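Local coordinates for protein type II restriction enzyme AgeI (Thalassobius gelatinovorus, PDB 5DWA) that cuts double-stranded DNA at the palindrome 5'-ACCGGT-3', hydrolysing each strand after the first A, as a restriction endonuclease of the PD-(D/E)XK class, at residues N62-W67 against S239-T244; A50-T55 against S260-Q265; H111-T116 against I145-G150; G189-L194 against D271-Q276. One frame throughout, in Å; residues are numbered along the deposited sequence.

Contacts 1 and 2 are buried and adjoin: 62-67 and 50-55 lie on helices that follow each other in the chain, and their partners are the loop after strand 236-239 and the loop after strand 257-259. Contacts 3 and 4, centred 11 Å apart, share the mixed sheet, contact 3 at its outer strand 113-117 and contact 4 where helix 268-277 packs on strand 191-196; both are partly buried. The chemistry shifts with place. Contact 1, nearest the DNA, is chiefly polar, contact 2 is aromatic with one hydroxyl bond, contact 3 combines strand pairing with a salt bridge, and contact 4 has no hydrogen bond between its segments.

Contact 1: residues N62-W67 against S239-T244; sequences NPSDLW and SYNLRT
Two asparagine oxygens, Asn62 OD1 and Asn241 OD1, each take two N-H donors from opposite faces of their amide planes, and the two amides are themselves joined. Asn62 is the N-cap of helix 63-78: its OD1 receives Ser64 N at 3.0 Å from one face and, across the contact, Leu242 N at 3.2 Å from the other. Asn241 opens a type I turn that ends at Thr244, and its OD1 closes an Asx turn by accepting Arg243 N. The link between the amides is nearly straight, 178° at the hydrogen, with Asn62 ND2 2.9 Å from Asn241 OD1 and lying above that carbonyl's plane. With CG anti to the backbone N (chi1 -175°), Asn62 OD1 serves both the helix cap and the loop, while ND2 bonds to the loop.

Beside this, Pro63 CD packs 3.8 Å from Leu242 CG, and the CB atoms of Ser64 and Asn241 meet. The Ser64 hydroxyl bonds to Leu197 O and Asn211 ND2, whereas Asn241 ND2 gives to the carbonyls of Asp198 and Asn211, tying the corner into neighbouring loops; the contact's nearest atom is about 5 Å from the bound DNA. Arg243 grips Asp65 end-on with both terminal nitrogens, the two flat groups 25° apart: NH1 reaches OD1 at 3.0 Å and NH2 reaches OD2 at 2.8 Å, each on the syn side.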
# COMPACT_ATOMS: atom_id res chain seq x y z
N ASN A 62 23.59 -12.57 2.77
CA ASN A 62 22.20 -12.36 3.17
C ASN A 62 21.36 -12.13 1.91
O ASN A 62 21.54 -11.14 1.20
CB ASN A 62 22.11 -11.18 4.14
CG ASN A 62 20.71 -10.98 4.70
OD1 ASN A 62 19.72 -11.44 4.13
ND2 ASN A 62 20.62 -10.30 5.84
N PRO A 63 20.43 -13.06 1.62
CA PRO A 63 19.65 -12.93 0.39
C PRO A 63 18.91 -11.60 0.33
O PRO A 63 18.84 -10.95 -0.71
CB PRO A 63 18.66 -14.11 0.49
CG PRO A 63 19.35 -15.11 1.37
CD PRO A 63 20.10 -14.28 2.38
N SER A 64 18.38 -11.17 1.47
CA SER A 64 17.66 -9.91 1.52
C SER A 64 18.58 -8.74 1.16
O SER A 64 18.15 -7.78 0.51
CB SER A 64 17.05 -9.71 2.91
OG SER A 64 16.18 -8.59 2.93
N ASP A 65 19.85 -8.82 1.57
CA ASP A 65 20.83 -7.79 1.21
C ASP A 65 21.18 -7.84 -0.27
O ASP A 65 21.41 -6.80 -0.88
CB ASP A 65 22.11 -7.95 2.05
CG ASP A 65 21.96 -7.40 3.46
OD1 ASP A 65 20.82 -7.15 3.90
OD2 ASP A 65 22.99 -7.23 4.14
N LEU A 66 21.22 -9.03 -0.86
CA LEU A 66 21.47 -9.12 -2.29
C LEU A 66 20.34 -8.47 -3.06
O LEU A 66 20.56 -7.80 -4.07
CB LEU A 66 21.64 -10.57 -2.74
CG LEU A 66 22.89 -11.29 -2.25
CD1 LEU A 66 22.85 -12.75 -2.67
CD2 LEU A 66 24.14 -10.61 -2.81
N TRP A 67 19.12 -8.66 -2.59
CA TRP A 67 17.98 -8.04 -3.25
C TRP A 67 18.00 -6.53 -3.09
O TRP A 67 17.84 -5.79 -4.06
CB TRP A 67 16.68 -8.60 -2.67
CG TRP A 67 15.43 -8.21 -3.37
CD1 TRP A 67 14.70 -7.07 -3.20
CD2 TRP A 67 14.74 -8.99 -4.34
NE1 TRP A 67 13.59 -7.09 -4.01
CE2 TRP A 67 13.59 -8.26 -4.73
CE3 TRP A 67 14.97 -10.24 -4.92
CZ2 TRP A 67 12.68 -8.75 -5.68
CZ3 TRP A 67 14.06 -10.73 -5.85
CH2 TRP A 67 12.92 -9.98 -6.22
N SER A 239 11.32 -16.19 6.30
CA SER A 239 12.05 -15.00 5.93
C SER A 239 13.41 -15.37 5.38
O SER A 239 14.05 -16.31 5.86
CB SER A 239 12.22 -14.07 7.14
OG SER A 239 13.09 -13.00 6.80
N TYR A 240 13.85 -14.62 4.38
CA TYR A 240 15.16 -14.85 3.78
C TYR A 240 16.08 -13.68 4.07
O TYR A 240 17.07 -13.45 3.37
CB TYR A 240 15.02 -15.12 2.28
CG TYR A 240 14.14 -16.31 2.03
CD1 TYR A 240 12.79 -16.15 1.72
CD2 TYR A 240 14.63 -17.60 2.18
CE1 TYR A 240 11.96 -17.25 1.52
CE2 TYR A 240 13.81 -18.70 1.99
CZ TYR A 240 12.48 -18.52 1.66
OH TYR A 240 11.65 -19.61 1.47
N ASN A 241 15.73 -12.93 5.11
CA ASN A 241 16.66 -11.98 5.69
C ASN A 241 17.36 -12.67 6.84
O ASN A 241 16.71 -12.97 7.85
CB ASN A 241 15.93 -10.72 6.17
CG ASN A 241 16.88 -9.61 6.58
OD1 ASN A 241 18.01 -9.87 6.99
ND2 ASN A 241 16.42 -8.37 6.48
N LEU A 242 18.66 -12.92 6.72
CA LEU A 242 19.39 -13.61 7.78
C LEU A 242 19.35 -12.86 9.12
O LEU A 242 19.64 -13.45 10.16
CB LEU A 242 20.83 -13.86 7.36
CG LEU A 242 21.01 -14.69 6.09
CD1 LEU A 242 22.50 -14.96 5.81
CD2 LEU A 242 20.22 -16.00 6.19
N ARG A 243 19.00 -11.58 9.10
CA ARG A 243 18.87 -10.79 10.34
C ARG A 243 17.52 -10.92 11.03
O ARG A 243 17.37 -10.49 12.18
CB ARG A 243 19.14 -9.31 10.06
CG ARG A 243 20.56 -9.04 9.64
CD ARG A 243 20.86 -7.55 9.64
NE ARG A 243 22.08 -7.31 8.89
CZ ARG A 243 22.13 -7.29 7.56
NH1 ARG A 243 21.02 -7.46 6.84
NH2 ARG A 243 23.28 -7.09 6.94
N THR A 244 16.53 -11.50 10.35
CA THR A 244 15.24 -11.73 10.97
C THR A 244 15.42 -12.66 12.16
O THR A 244 16.11 -13.68 12.05
CB THR A 244 14.23 -12.37 9.98
OG1 THR A 244 14.09 -11.53 8.83
CG2 THR A 244 12.88 -12.57 10.65

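Contact 2: residues A50-T55 against S260-Q265; sequences AFVMAT and SGFSGQ
Phe51 and Phe262 make the tight part of this contact, where helix 43-57 of the PD-(D/E)XK nuclease packs against the irregular loop between strand 257-259 and helix 268-277. Phe51 CE2 sits over the centre of the Phe262 ring, 3.5 Å above its plane, and lies within about 4 Å of every atom of that ring. The planes are inclined at 43°, with centroids 4.7 Å apart, so the pair is oblique. Phe262 CG, anti to its backbone N (chi1 -170°), is itself 3.8 Å from Phe51 CE2. Thr55, one turn after Phe51, touches both rings: its CG2 lies 3.6 Å above one face of Phe51, toward the rim, while OG1 meets the edge of Phe262 in plane, 3.7 Å from CD2. Both rings go on into a larger aromatic cluster, Phe51 meeting Trp67 and Phe262 meeting Tyr240, each edge-to-face.

The side toward solvent is looser. Val52, partly exposed, approaches the edge of Phe262 at only 4.4 Å, from CG2 to CE2, and the loop turns away from the helix beyond Ser263. Arg103 of helix 84-109 holds this stretch by its backbone, bonding Phe262 O and Gln265 O. Ser263 itself, partly exposed, closes the contact with its polar bond: OG donates to Thr55 O at 2.9 Å, standing well above the plane of that carbonyl.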
# COMPACT_ATOMS: atom_id res chain seq x y z
N ALA A 50 17.99 -13.03 -11.91
CA ALA A 50 19.21 -12.50 -11.33
C ALA A 50 19.33 -12.81 -9.84
O ALA A 50 20.42 -13.02 -9.31
CB ALA A 50 19.30 -11.00 -11.57
N PHE A 51 18.20 -12.84 -9.14
CA PHE A 51 18.23 -13.16 -7.72
C PHE A 51 18.62 -14.61 -7.49
O PHE A 51 19.41 -14.92 -6.59
CB PHE A 51 16.88 -12.86 -7.07
CG PHE A 51 16.86 -13.09 -5.58
CD1 PHE A 51 17.76 -12.43 -4.76
CD2 PHE A 51 15.93 -13.95 -5.00
CE1 PHE A 51 17.74 -12.63 -3.38
CE2 PHE A 51 15.90 -14.15 -3.63
CZ PHE A 51 16.80 -13.49 -2.82
N VAL A 52 18.07 -15.51 -8.30
CA VAL A 52 18.41 -16.93 -8.20
C VAL A 52 19.90 -17.12 -8.51
O VAL A 52 20.60 -17.86 -7.82
CB VAL A 52 17.55 -17.77 -9.14
CG1 VAL A 52 18.03 -19.21 -9.18
CG2 VAL A 52 16.09 -17.71 -8.72
N MET A 53 20.37 -16.41 -9.53
CA MET A 53 21.78 -16.43 -9.88
C MET A 53 22.64 -15.86 -8.76
O MET A 53 23.64 -16.46 -8.36
CB MET A 53 22.01 -15.65 -11.18
CG MET A 53 23.45 -15.62 -11.67
SD MET A 53 24.32 -14.16 -11.06
CE MET A 53 25.86 -14.31 -11.97
N ALA A 54 22.25 -14.69 -8.23
CA ALA A 54 23.08 -14.02 -7.22
C ALA A 54 23.22 -14.84 -5.95
O ALA A 54 24.28 -14.84 -5.32
CB ALA A 54 22.51 -12.64 -6.90
N THR A 55 22.14 -15.51 -5.54
CA THR A 55 22.19 -16.31 -4.33
C THR A 55 22.99 -17.59 -4.53
O THR A 55 23.46 -18.18 -3.56
CB THR A 55 20.78 -16.68 -3.83
OG1 THR A 55 20.01 -17.24 -4.90
CG2 THR A 55 20.08 -15.43 -3.31
N SER A 260 16.06 -18.45 6.82
CA SER A 260 17.06 -19.23 6.10
C SER A 260 17.68 -18.46 4.96
O SER A 260 17.20 -17.39 4.59
CB SER A 260 16.45 -20.53 5.55
OG SER A 260 15.69 -20.29 4.38
N GLY A 261 18.75 -19.02 4.41
CA GLY A 261 19.29 -18.55 3.15
C GLY A 261 18.34 -18.96 2.04
O GLY A 261 17.36 -19.69 2.28
N PHE A 262 18.60 -18.52 0.82
CA PHE A 262 17.67 -18.75 -0.28
C PHE A 262 18.12 -19.89 -1.19
O PHE A 262 17.34 -20.78 -1.51
CB PHE A 262 17.48 -17.47 -1.08
CG PHE A 262 16.37 -17.54 -2.09
CD1 PHE A 262 15.05 -17.47 -1.68
CD2 PHE A 262 16.65 -17.65 -3.44
CE1 PHE A 262 14.02 -17.52 -2.61
CE2 PHE A 262 15.62 -17.71 -4.38
CZ PHE A 262 14.30 -17.64 -3.95
N SER A 263 19.37 -19.85 -1.61
CA SER A 263 19.91 -20.89 -2.47
C SER A 263 20.10 -22.20 -1.70
O SER A 263 20.27 -22.19 -0.48
CB SER A 263 21.23 -20.45 -3.08
OG SER A 263 22.22 -20.34 -2.08
N GLY A 264 20.06 -23.31 -2.43
CA GLY A 264 20.23 -24.62 -1.82
C GLY A 264 19.29 -25.65 -2.43
O GLY A 264 18.71 -25.43 -3.49
N GLN A 265 19.16 -26.79 -1.75
CA GLN A 265 18.20 -27.82 -2.13
C GLN A 265 17.02 -27.83 -1.16
O GLN A 265 16.19 -26.92 -1.18
CB GLN A 265 18.86 -29.20 -2.17
CG GLN A 265 19.78 -29.40 -3.37
CD GLN A 265 19.02 -29.43 -4.68
OE1 GLN A 265 18.22 -30.33 -4.93
NE2 GLN A 265 19.26 -28.43 -5.52

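Contact 3: residues H111-T116 against I145-G150; sequences HGIRLT and IEKQGG
Glu146 OE1 is gripped by Arg114 and by a water in the pairing of strands 113-117 and 143-148, at the outer edge of the nuclease's mixed sheet. Arg114 NH2 bonds it at 2.9 Å, in the guanidinium plane but from above the carboxylate plane, and NE adds a weak bond at 3.3 Å; the two flat groups stand 40° apart. The water donates to the same oxygen at 2.6 Å and to Arg114 O, and accepts from Thr116 OG1, so it stitches side chains to backbone. The Arg114 chain bends at chi3 (64°), which brings NE round to the carboxylate. Further charges complete the network: Arg129 pairs with Glu146 OE2, while Asp155 and Glu157 take NH2 and NH1 of Arg114.

The strands run antiparallel. Arg114 and Glu146 form a hydrogen-bonded pair, each N-H giving to the other's carbonyl, flanked by non-hydrogen-bonded pairs of Ile113 with Lys147 and Leu115 with Ile145. Just before strand 113-117 begins, Gly112 O takes Gln148 N at 2.8 Å. On the face opposite the salt bridge, Ile145 lies alongside both neighbours, CG2 3.9 Å from Ile113 CG2 and CG1 3.8 Å from Leu115 CD2. Lys147 leaves this face for the end of helix 84-109: NZ bonds His111 O at 3.0 Å, next to Gly112, the C-prime residue of the Schellman motif that ends the helix.

The strand pair is therefore two-sided, mostly aliphatic around Ile145 and ionic around Glu146, where the paired charges would probably stabilise one another's charged forms.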
# COMPACT_ATOMS: atom_id res chain seq x y z
N HIS A 111 8.65 -34.44 -4.47
CA HIS A 111 7.63 -34.82 -3.50
C HIS A 111 6.21 -34.59 -4.03
O HIS A 111 5.25 -34.58 -3.27
CB HIS A 111 7.83 -34.05 -2.20
CG HIS A 111 9.21 -34.19 -1.63
ND1 HIS A 111 9.57 -35.24 -0.82
CD2 HIS A 111 10.32 -33.43 -1.77
CE1 HIS A 111 10.84 -35.12 -0.48
NE2 HIS A 111 11.32 -34.02 -1.04
N GLY A 112 6.11 -34.38 -5.34
CA GLY A 112 4.83 -34.14 -5.99
C GLY A 112 4.18 -32.81 -5.64
O GLY A 112 2.96 -32.65 -5.77
N ILE A 113 4.99 -31.85 -5.22
CA ILE A 113 4.50 -30.53 -4.84
C ILE A 113 4.94 -29.52 -5.89
O ILE A 113 6.05 -29.62 -6.42
CB ILE A 113 4.99 -30.13 -3.44
CG1 ILE A 113 4.50 -31.15 -2.41
CG2 ILE A 113 4.51 -28.73 -3.06
CD1 ILE A 113 5.30 -31.13 -1.12
N ARG A 114 4.07 -28.57 -6.20
CA ARG A 114 4.34 -27.61 -7.25
C ARG A 114 3.79 -26.23 -6.93
O ARG A 114 2.66 -26.11 -6.47
CB ARG A 114 3.74 -28.10 -8.58
CG ARG A 114 4.08 -27.21 -9.78
CD ARG A 114 3.45 -27.75 -11.05
NE ARG A 114 1.99 -27.73 -11.00
CZ ARG A 114 1.21 -28.39 -11.84
NH1 ARG A 114 1.74 -29.12 -12.81
NH2 ARG A 114 -0.11 -28.31 -11.73
N LEU A 115 4.62 -25.22 -7.14
CA LEU A 115 4.23 -23.82 -7.01
C LEU A 115 3.92 -23.20 -8.37
O LEU A 115 4.58 -23.48 -9.36
CB LEU A 115 5.35 -23.02 -6.34
CG LEU A 115 5.91 -23.54 -5.01
CD1 LEU A 115 6.99 -22.60 -4.51
CD2 LEU A 115 4.81 -23.71 -3.96
N THR A 116 2.95 -22.29 -8.39
CA THR A 116 2.60 -21.56 -9.59
C THR A 116 2.29 -20.11 -9.25
O THR A 116 1.40 -19.85 -8.44
CB THR A 116 1.39 -22.19 -10.29
OG1 THR A 116 1.64 -23.57 -10.57
CG2 THR A 116 1.09 -21.45 -11.59
N ILE A 145 -0.06 -23.36 -4.21
CA ILE A 145 0.65 -24.59 -3.90
C ILE A 145 -0.27 -25.74 -4.25
O ILE A 145 -1.44 -25.74 -3.86
CB ILE A 145 1.04 -24.68 -2.41
CG1 ILE A 145 1.68 -23.38 -1.92
CG2 ILE A 145 1.97 -25.88 -2.18
CD1 ILE A 145 1.80 -23.32 -0.39
N GLU A 146 0.27 -26.71 -4.99
CA GLU A 146 -0.48 -27.89 -5.41
C GLU A 146 0.26 -29.16 -5.05
O GLU A 146 1.49 -29.17 -4.95
CB GLU A 146 -0.74 -27.86 -6.91
CG GLU A 146 -1.68 -26.77 -7.38
CD GLU A 146 -1.80 -26.72 -8.89
OE1 GLU A 146 -0.76 -26.55 -9.56
OE2 GLU A 146 -2.92 -26.89 -9.40
N LYS A 147 -0.49 -30.24 -4.89
CA LYS A 147 0.07 -31.54 -4.55
C LYS A 147 -0.52 -32.59 -5.48
O LYS A 147 -1.73 -32.67 -5.62
CB LYS A 147 -0.22 -31.89 -3.09
CG LYS A 147 0.03 -33.34 -2.71
CD LYS A 147 1.49 -33.60 -2.41
CE LYS A 147 1.70 -35.00 -1.86
NZ LYS A 147 3.08 -35.18 -1.33
N GLN A 148 0.33 -33.37 -6.13
CA GLN A 148 -0.17 -34.42 -7.02
C GLN A 148 -0.84 -35.51 -6.19
O GLN A 148 -0.25 -36.03 -5.25
CB GLN A 148 0.95 -34.99 -7.87
CG GLN A 148 0.47 -35.93 -8.96
CD GLN A 148 1.57 -36.27 -9.93
OE1 GLN A 148 2.69 -36.56 -9.53
NE2 GLN A 148 1.26 -36.22 -11.22
N GLY A 149 -2.09 -35.82 -6.53
CA GLY A 149 -2.85 -36.80 -5.78
C GLY A 149 -3.41 -36.29 -4.47
O GLY A 149 -3.98 -37.05 -3.68
N GLY A 150 -3.27 -34.99 -4.22
CA GLY A 150 -3.80 -34.38 -3.02
C GLY A 150 -4.58 -33.12 -3.34
O GLY A 150 -4.80 -32.79 -4.50
O HOH W 1 1.13 -25.16 -8.46

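Contact 4: residues G189-L194 against D271-Q276; sequences GLLSVL and DYLVAQ
The Tyr272 ring is met obliquely by Leu191 and Val193 from the strand, while Gln276 CG, one helical turn on, lies over one face, 3.6 Å above the plane and offset toward the rim. Val193 CG2 approaches ring atom CE2 at 4.0 Å, and Leu191 CD2 comes to 3.8 Å from OH. Both aliphatic side chains slide past the ring in the opposite direction, so that strand and helix interdigitate. Tyr272 CG, anti to the backbone N (chi1 172°), carries the ring toward these two residues.

Leu191 has the most partners. Its CD1 branch touches Gln276 CB at 3.8 Å and Leu273 CD2 at 4.0 Å, while CD2 is left to Tyr272 and the Gln276 amide oxygen. No hydrogen bond joins the two segments; the contact is van der Waals packing, buried at Val193 and Leu273 and more open at Gln276.

The axes of 191-194 and 271-276 run nearly antiparallel, at 171°, and helix 268-277 lies on one face of the mixed sheet. Phe238 of strand 236-239 meets the Tyr272 ring on that face, while Val274 packs on His111 and on Ile113 of strand 113-117. Ser192 points to the other face, where helix 178-187 lies, so this strand is sandwiched between two helices.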
# COMPACT_ATOMS: atom_id res chain seq x y z
N GLY A 189 -9.21 -24.71 5.35
CA GLY A 189 -8.27 -25.82 5.44
C GLY A 189 -7.12 -25.75 4.45
O GLY A 189 -6.53 -26.77 4.12
N LEU A 190 -6.80 -24.55 3.99
CA LEU A 190 -5.67 -24.38 3.09
C LEU A 190 -4.43 -23.88 3.82
O LEU A 190 -4.53 -23.16 4.82
CB LEU A 190 -6.03 -23.39 1.98
CG LEU A 190 -7.15 -23.80 1.02
CD1 LEU A 190 -7.71 -22.57 0.31
CD2 LEU A 190 -6.64 -24.80 0.00
N LEU A 191 -3.25 -24.28 3.35
CA LEU A 191 -2.02 -23.67 3.85
C LEU A 191 -1.96 -22.23 3.37
O LEU A 191 -2.26 -21.93 2.21
CB LEU A 191 -0.79 -24.45 3.37
CG LEU A 191 -0.57 -25.83 3.98
CD1 LEU A 191 0.66 -26.47 3.40
CD2 LEU A 191 -0.46 -25.71 5.49
N SER A 192 -1.58 -21.33 4.27
CA SER A 192 -1.42 -19.92 3.92
C SER A 192 -0.08 -19.43 4.45
O SER A 192 0.04 -19.09 5.63
CB SER A 192 -2.57 -19.08 4.47
OG SER A 192 -2.41 -17.72 4.13
N VAL A 193 0.93 -19.41 3.58
CA VAL A 193 2.29 -19.14 4.01
C VAL A 193 2.68 -17.71 3.68
O VAL A 193 2.36 -17.22 2.60
CB VAL A 193 3.27 -20.13 3.34
CG1 VAL A 193 4.70 -19.84 3.72
CG2 VAL A 193 2.89 -21.57 3.72
N LEU A 194 3.32 -17.03 4.63
CA LEU A 194 3.96 -15.75 4.36
C LEU A 194 5.43 -15.98 4.05
O LEU A 194 6.19 -16.42 4.91
CB LEU A 194 3.81 -14.82 5.58
CG LEU A 194 4.40 -13.42 5.43
CD1 LEU A 194 3.69 -12.66 4.32
CD2 LEU A 194 4.32 -12.66 6.75
N ASP A 271 10.85 -28.74 3.78
CA ASP A 271 10.56 -29.70 4.84
C ASP A 271 9.16 -29.46 5.40
O ASP A 271 8.41 -30.40 5.68
CB ASP A 271 11.59 -29.60 5.97
CG ASP A 271 12.94 -30.17 5.58
OD1 ASP A 271 13.02 -30.90 4.57
OD2 ASP A 271 13.92 -29.88 6.29
N TYR A 272 8.81 -28.18 5.55
CA TYR A 272 7.50 -27.79 6.06
C TYR A 272 6.38 -28.23 5.13
O TYR A 272 5.41 -28.85 5.57
CB TYR A 272 7.45 -26.27 6.27
CG TYR A 272 6.08 -25.74 6.62
CD1 TYR A 272 5.57 -25.88 7.90
CD2 TYR A 272 5.31 -25.10 5.66
CE1 TYR A 272 4.31 -25.40 8.22
CE2 TYR A 272 4.06 -24.61 5.97
CZ TYR A 272 3.57 -24.76 7.25
OH TYR A 272 2.32 -24.28 7.57
N LEU A 273 6.50 -27.91 3.85
CA LEU A 273 5.49 -28.32 2.88
C LEU A 273 5.36 -29.84 2.81
O LEU A 273 4.25 -30.36 2.76
CB LEU A 273 5.82 -27.77 1.49
CG LEU A 273 5.66 -26.26 1.34
CD1 LEU A 273 5.80 -25.87 -0.13
CD2 LEU A 273 4.32 -25.78 1.90
N VAL A 274 6.49 -30.54 2.80
CA VAL A 274 6.46 -32.00 2.69
C VAL A 274 5.76 -32.62 3.89
O VAL A 274 4.92 -33.51 3.74
CB VAL A 274 7.89 -32.58 2.55
CG1 VAL A 274 7.87 -34.09 2.72
CG2 VAL A 274 8.47 -32.20 1.20
N ALA A 275 6.08 -32.11 5.08
CA ALA A 275 5.47 -32.60 6.31
C ALA A 275 3.97 -32.29 6.37
O ALA A 275 3.17 -33.14 6.75
CB ALA A 275 6.17 -32.02 7.52
N GLN A 276 3.61 -31.07 5.98
CA GLN A 276 2.21 -30.66 6.00
C GLN A 276 1.34 -31.40 4.99
O GLN A 276 0.13 -31.55 5.20
CB GLN A 276 2.10 -29.15 5.75
CG GLN A 276 2.64 -28.29 6.87
CD GLN A 276 1.83 -28.43 8.14
OE1 GLN A 276 0.60 -28.49 8.11
NE2 GLN A 276 2.52 -28.50 9.27